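Local coordinates for protein branched-chain-amino-acid aminotransferase (Pseudomonas sp. UW4, PDB 6JIF) that catalyses, with pyridoxal-5'-phosphate as cofactor, the reversible transfer of the amino group between branched-chain amino acids and 2-oxoglutarate, at residues I91-Q104 against V115-V128. Sequence-based numbering, arbitrary orientation.
Sequences INLFRPDQNALRMQ and VDTEQFIEACKAVV. With PLP (pyridoxal-5'-phosphate), chain D.
Gln104 reaches Val115 and Thr117 with one amide nitrogen. Its NE2 donates to Val115 O at 3.0 Å and to Thr117 OG1 at 3.0 Å. Both acceptors lie close to the amide plane, and both bonds are nearly straight. Two bonds thus fix the rotation of the amide. A water donates to both Ala100 O and Val115 O, so Val115 O accepts twice. Asp116 N-caps helix 117-128 through OD1, which takes Gln119 N. The axes of helices 96-104 and 117-128 approach to 9.1 Å, their N-to-C directions 127° apart. Both lie beside the antiparallel sheet holding strand 91-94, in the class IV aminotransferase fold. On another side of helix 96-104, Arg102 NH1 donates to O2P of the cofactor phosphate (2.7 Å). Its NH2 adds a weak bond to the same oxygen and forms a salt bridge with Glu79. Between the helices, Phe120 is a knob among Pro96, Asn99, Ala100 and Met103. Phe120 CG stands anti to its own backbone N (chi1 -177°), which turns one ring face to Ala100 CA, over the ring centre. Met103 SD lies at the ring edge, 5.2 Å from the Phe120 centroid, a Met-aromatic contact. Farther along, Ile121 CD1 packs on Asp97 CA. Ile91 CG2 meets Val128 CG1 at 4.1 Å.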
loop_
_atom_site.group_PDB
_atom_site.type_symbol
_atom_site.label_atom_id
_atom_site.label_comp_id
_atom_site.label_asym_id
_atom_site.label_seq_id
_atom_site.Cartn_x
_atom_site.Cartn_y
_atom_site.Cartn_z
ATOM N N ILE B 91 15.361 8.716 -31.435
ATOM C CA ILE B 91 14.511 8.238 -30.344
ATOM C C ILE B 91 14.499 9.255 -29.193
ATOM O O ILE B 91 15.556 9.579 -28.636
ATOM C CB ILE B 91 14.998 6.869 -29.828
ATOM C CG1 ILE B 91 15.091 5.886 -31.000
ATOM C CG2 ILE B 91 14.089 6.401 -28.701
ATOM C CD1 ILE B 91 15.772 4.571 -30.633
ATOM N N ASN B 92 13.304 9.726 -28.802
ATOM C CA ASN B 92 13.154 10.691 -27.711
ATOM C C ASN B 92 12.727 9.956 -26.449
ATOM O O ASN B 92 11.642 9.379 -26.405
ATOM C CB ASN B 92 12.084 11.754 -28.017
ATOM C CG ASN B 92 12.565 12.825 -28.925
ATOM O OD1 ASN B 92 13.699 12.805 -29.322
ATOM N ND2 ASN B 92 11.705 13.792 -29.248
ATOM N N LEU B 93 13.529 10.016 -25.397
ATOM C CA LEU B 93 13.065 9.576 -24.089
ATOM C C LEU B 93 12.604 10.818 -23.323
ATOM O O LEU B 93 13.404 11.718 -23.084
ATOM C CB LEU B 93 14.226 8.867 -23.387
ATOM C CG LEU B 93 14.061 8.320 -21.995
ATOM C CD1 LEU B 93 12.998 7.246 -22.089
ATOM C CD2 LEU B 93 15.389 7.724 -21.547
ATOM N N PHE B 94 11.345 10.847 -22.866
ATOM C CA PHE B 94 10.723 12.093 -22.385
ATOM C C PHE B 94 10.918 12.293 -20.873
ATOM O O PHE B 94 10.328 11.570 -20.072
ATOM C CB PHE B 94 9.224 12.093 -22.743
ATOM C CG PHE B 94 8.511 13.378 -22.387
ATOM C CD1 PHE B 94 8.682 14.534 -23.154
ATOM C CD2 PHE B 94 7.681 13.432 -21.262
ATOM C CE1 PHE B 94 8.027 15.720 -22.846
ATOM C CE2 PHE B 94 7.025 14.639 -20.925
ATOM C CZ PHE B 94 7.178 15.762 -21.713
ATOM N N ARG B 95 11.704 13.351 -20.492
ATOM C CA ARG B 95 11.865 13.852 -19.117
ATOM C C ARG B 95 12.213 12.768 -18.094
ATOM O O ARG B 95 11.664 12.768 -16.983
ATOM C CB ARG B 95 10.600 14.605 -18.693
ATOM C CG ARG B 95 10.317 15.783 -19.665
ATOM C CD ARG B 95 9.469 16.821 -18.998
ATOM N NE ARG B 95 10.218 17.710 -18.119
ATOM C CZ ARG B 95 9.658 18.681 -17.397
ATOM N NH1 ARG B 95 8.331 18.921 -17.459
ATOM N NH2 ARG B 95 10.435 19.484 -16.685
ATOM N N PRO B 96 13.128 11.852 -18.401
ATOM C CA PRO B 96 13.436 10.808 -17.422
ATOM C C PRO B 96 14.070 11.339 -16.136
ATOM O O PRO B 96 13.957 10.690 -15.088
ATOM C CB PRO B 96 14.410 9.903 -18.176
ATOM C CG PRO B 96 15.045 10.769 -19.148
ATOM C CD PRO B 96 13.965 11.728 -19.620
ATOM N N ASP B 97 14.737 12.491 -16.202
ATOM C CA ASP B 97 15.244 13.125 -14.997
ATOM C C ASP B 97 14.121 13.398 -14.005
ATOM O O ASP B 97 14.312 13.283 -12.795
ATOM C CB ASP B 97 15.989 14.402 -15.365
ATOM C CG ASP B 97 15.078 15.503 -15.934
ATOM O OD1 ASP B 97 14.328 15.199 -16.914
ATOM O OD2 ASP B 97 15.205 16.682 -15.473
ATOM N N GLN B 98 12.926 13.783 -14.493
ATOM C CA GLN B 98 11.813 14.045 -13.555
ATOM C C GLN B 98 11.335 12.767 -12.882
ATOM O O GLN B 98 10.949 12.788 -11.691
ATOM C CB GLN B 98 10.637 14.736 -14.278
ATOM C CG GLN B 98 10.955 16.181 -14.667
ATOM C CD GLN B 98 11.209 17.032 -13.470
ATOM O OE1 GLN B 98 10.482 16.970 -12.451
ATOM N NE2 GLN B 98 12.277 17.802 -13.540
ATOM N N ASN B 99 11.329 11.645 -13.621
ATOM C CA ASN B 99 11.033 10.369 -13.001
ATOM C C ASN B 99 12.057 10.034 -11.935
ATOM O O ASN B 99 11.705 9.529 -10.867
ATOM C CB ASN B 99 11.043 9.268 -14.047
ATOM C CG ASN B 99 9.963 9.496 -15.056
ATOM O OD1 ASN B 99 10.219 10.110 -16.088
ATOM N ND2 ASN B 99 8.734 9.116 -14.724
ATOM N N ALA B 100 13.332 10.260 -12.239
ATOM C CA ALA B 100 14.380 9.982 -11.251
ATOM C C ALA B 100 14.146 10.771 -9.974
ATOM O O ALA B 100 14.236 10.219 -8.878
ATOM C CB ALA B 100 15.772 10.299 -11.790
ATOM N N LEU B 101 13.830 12.062 -10.101
ATOM C CA LEU B 101 13.621 12.892 -8.912
ATOM C C LEU B 101 12.435 12.375 -8.096
ATOM O O LEU B 101 12.489 12.245 -6.862
ATOM C CB LEU B 101 13.395 14.361 -9.319
ATOM C CG LEU B 101 14.657 15.071 -9.855
ATOM C CD1 LEU B 101 14.374 16.350 -10.724
ATOM C CD2 LEU B 101 15.652 15.422 -8.720
ATOM N N ARG B 102 11.335 12.076 -8.787
ATOM C CA ARG B 102 10.169 11.617 -8.060
ATOM C C ARG B 102 10.432 10.282 -7.393
ATOM O O ARG B 102 9.955 10.033 -6.284
ATOM C CB ARG B 102 8.935 11.521 -8.967
ATOM C CG ARG B 102 7.675 11.218 -8.124
ATOM C CD ARG B 102 6.395 11.459 -9.025
ATOM N NE ARG B 102 6.417 10.525 -10.169
ATOM C CZ ARG B 102 5.643 10.630 -11.249
ATOM N NH1 ARG B 102 4.816 11.643 -11.329
ATOM N NH2 ARG B 102 5.694 9.713 -12.222
ATOM N N MET B 103 11.150 9.389 -8.060
ATOM C CA MET B 103 11.381 8.114 -7.422
ATOM C C MET B 103 12.302 8.274 -6.222
ATOM O O MET B 103 12.180 7.526 -5.259
ATOM C CB MET B 103 11.941 7.099 -8.417
ATOM C CG MET B 103 11.576 5.655 -8.022
ATOM S SD MET B 103 12.157 4.377 -9.168
ATOM C CE MET B 103 13.898 4.481 -8.710
ATOM N N GLN B 104 13.252 9.211 -6.282
ATOM C CA GLN B 104 14.051 9.479 -5.086
ATOM C C GLN B 104 13.148 9.873 -3.922
ATOM O O GLN B 104 13.338 9.408 -2.789
ATOM C CB GLN B 104 15.102 10.549 -5.387
ATOM C CG GLN B 104 16.157 10.078 -6.407
ATOM C CD GLN B 104 16.840 11.169 -7.203
ATOM O OE1 GLN B 104 16.649 12.384 -6.968
ATOM N NE2 GLN B 104 17.670 10.743 -8.155
ATOM N N VAL B 115 18.048 5.747 -6.038
ATOM C CA VAL B 115 18.822 5.587 -7.262
ATOM C C VAL B 115 19.152 6.992 -7.737
ATOM O O VAL B 115 18.234 7.775 -8.004
ATOM C CB VAL B 115 18.038 4.806 -8.323
ATOM C CG1 VAL B 115 18.880 4.607 -9.625
ATOM C CG2 VAL B 115 17.607 3.476 -7.755
ATOM N N ASP B 116 20.455 7.314 -7.816
ATOM C CA ASP B 116 20.839 8.656 -8.239
ATOM C C ASP B 116 20.470 8.873 -9.710
ATOM O O ASP B 116 20.262 7.942 -10.488
ATOM C CB ASP B 116 22.330 8.923 -7.991
ATOM C CG ASP B 116 23.236 8.015 -8.785
ATOM O OD1 ASP B 116 23.529 8.302 -9.989
ATOM O OD2 ASP B 116 23.692 7.016 -8.184
ATOM N N THR B 117 20.350 10.145 -10.062
ATOM C CA THR B 117 19.733 10.513 -11.329
ATOM C C THR B 117 20.516 9.993 -12.534
ATOM O O THR B 117 19.924 9.494 -13.497
ATOM C CB THR B 117 19.600 12.033 -11.381
ATOM O OG1 THR B 117 18.682 12.433 -10.378
ATOM C CG2 THR B 117 19.093 12.484 -12.794
ATOM N N GLU B 118 21.851 10.057 -12.497
ATOM C CA GLU B 118 22.579 9.622 -13.697
ATOM C C GLU B 118 22.515 8.108 -13.844
ATOM O O GLU B 118 22.290 7.613 -14.943
ATOM C CB GLU B 118 24.027 10.134 -13.702
ATOM C CG GLU B 118 24.106 11.659 -13.988
ATOM C CD GLU B 118 23.249 12.103 -15.221
ATOM O OE1 GLU B 118 23.498 11.637 -16.367
ATOM O OE2 GLU B 118 22.303 12.916 -15.042
ATOM N N GLN B 119 22.587 7.367 -12.723
ATOM C CA GLN B 119 22.358 5.918 -12.744
ATOM C C GLN B 119 20.972 5.582 -13.308
ATOM O O GLN B 119 20.816 4.693 -14.172
ATOM C CB GLN B 119 22.541 5.375 -11.324
ATOM C CG GLN B 119 22.272 3.871 -11.050
ATOM C CD GLN B 119 22.443 3.451 -9.525
ATOM O OE1 GLN B 119 22.712 4.296 -8.636
ATOM N NE2 GLN B 119 22.294 2.143 -9.250
ATOM N N PHE B 120 19.948 6.294 -12.816
ATOM C CA PHE B 120 18.581 6.049 -13.246
ATOM C C PHE B 120 18.443 6.251 -14.746
ATOM O O PHE B 120 17.935 5.371 -15.456
ATOM C CB PHE B 120 17.638 6.967 -12.448
ATOM C CG PHE B 120 16.158 6.773 -12.750
ATOM C CD1 PHE B 120 15.568 7.427 -13.853
ATOM C CD2 PHE B 120 15.369 5.967 -11.964
ATOM C CE1 PHE B 120 14.209 7.287 -14.131
ATOM C CE2 PHE B 120 14.026 5.804 -12.234
ATOM C CZ PHE B 120 13.434 6.461 -13.296
ATOM N N ILE B 121 18.905 7.404 -15.250
ATOM C CA ILE B 121 18.686 7.724 -16.660
ATOM C C ILE B 121 19.466 6.774 -17.553
ATOM O O ILE B 121 18.933 6.294 -18.559
ATOM C CB ILE B 121 19.023 9.198 -16.947
ATOM C CG1 ILE B 121 18.124 10.124 -16.116
ATOM C CG2 ILE B 121 19.000 9.471 -18.460
ATOM C CD1 ILE B 121 18.399 11.606 -16.359
ATOM N N GLU B 122 20.714 6.437 -17.169
ATOM C CA GLU B 122 21.516 5.489 -17.938
ATOM C C GLU B 122 20.860 4.113 -17.989
ATOM O O GLU B 122 20.900 3.444 -19.027
ATOM C CB GLU B 122 22.935 5.364 -17.357
ATOM C CG GLU B 122 23.812 6.568 -17.653
ATOM C CD GLU B 122 23.843 6.994 -19.125
ATOM O OE1 GLU B 122 23.902 6.145 -20.047
ATOM O OE2 GLU B 122 23.827 8.216 -19.362
ATOM N N ALA B 123 20.264 3.667 -16.890
ATOM C CA ALA B 123 19.566 2.385 -16.915
ATOM C C ALA B 123 18.390 2.430 -17.876
ATOM O O ALA B 123 18.139 1.469 -18.623
ATOM C CB ALA B 123 19.064 2.001 -15.525
ATOM N N CYS B 124 17.648 3.533 -17.852
ATOM C CA CYS B 124 16.508 3.659 -18.761
ATOM C C CYS B 124 16.964 3.619 -20.200
ATOM O O CYS B 124 16.354 2.926 -21.035
ATOM C CB CYS B 124 15.745 4.948 -18.505
ATOM S SG CYS B 124 14.831 5.039 -16.941
ATOM N N LYS B 125 18.036 4.366 -20.512
ATOM C CA LYS B 125 18.570 4.393 -21.875
ATOM C C LYS B 125 19.041 3.014 -22.317
ATOM O O LYS B 125 18.784 2.602 -23.449
ATOM C CB LYS B 125 19.715 5.408 -21.997
ATOM C CG LYS B 125 19.271 6.856 -21.855
ATOM C CD LYS B 125 20.431 7.798 -21.930
ATOM C CE LYS B 125 20.887 8.003 -23.362
ATOM N NZ LYS B 125 22.114 8.799 -23.250
ATOM N N ALA B 126 19.676 2.262 -21.424
ATOM C CA ALA B 126 20.122 0.918 -21.785
ATOM C C ALA B 126 18.937 0.010 -22.086
ATOM O O ALA B 126 18.994 -0.793 -23.014
ATOM C CB ALA B 126 20.976 0.327 -20.651
ATOM N N VAL B 127 17.847 0.138 -21.317
ATOM C CA VAL B 127 16.650 -0.665 -21.621
ATOM C C VAL B 127 16.054 -0.296 -22.984
ATOM O O VAL B 127 15.680 -1.177 -23.791
ATOM C CB VAL B 127 15.626 -0.505 -20.487
ATOM C CG1 VAL B 127 14.263 -1.113 -20.882
ATOM C CG2 VAL B 127 16.143 -1.175 -19.238
ATOM N N VAL B 128 15.974 1.011 -23.285
ATOM C CA VAL B 128 15.504 1.399 -24.615
ATOM C C VAL B 128 16.430 0.814 -25.696
ATOM O O VAL B 128 15.979 0.189 -26.679
ATOM C CB VAL B 128 15.369 2.933 -24.716
ATOM C CG1 VAL B 128 14.825 3.355 -26.079
ATOM C CG2 VAL B 128 14.367 3.437 -23.701
HETATM N N1 PLP D . -2.134 10.934 -10.377
HETATM C C2 PLP D . -1.859 9.759 -9.745
HETATM C C2A PLP D . -2.683 9.432 -8.540
HETATM C C3 PLP D . -0.811 8.945 -10.178
HETATM O O3 PLP D . -0.517 7.796 -9.492
HETATM C C4 PLP D . -0.058 9.320 -11.321
HETATM C C4A PLP D . 1.207 8.578 -11.711
HETATM C C5 PLP D . -0.404 10.533 -11.948
HETATM C C6 PLP D . -1.411 11.306 -11.453
HETATM C C5A PLP D . 0.229 11.047 -13.203
HETATM O O4P PLP D . 1.597 11.140 -13.072
HETATM P P PLP D . 2.483 11.236 -14.395
HETATM O O1P PLP D . 2.005 12.389 -15.244
HETATM O O2P PLP D . 3.875 11.527 -13.815
HETATM O O3P PLP D . 2.412 9.950 -15.212
HETATM O O HOH W 1 15.465 7.622 -8.641
#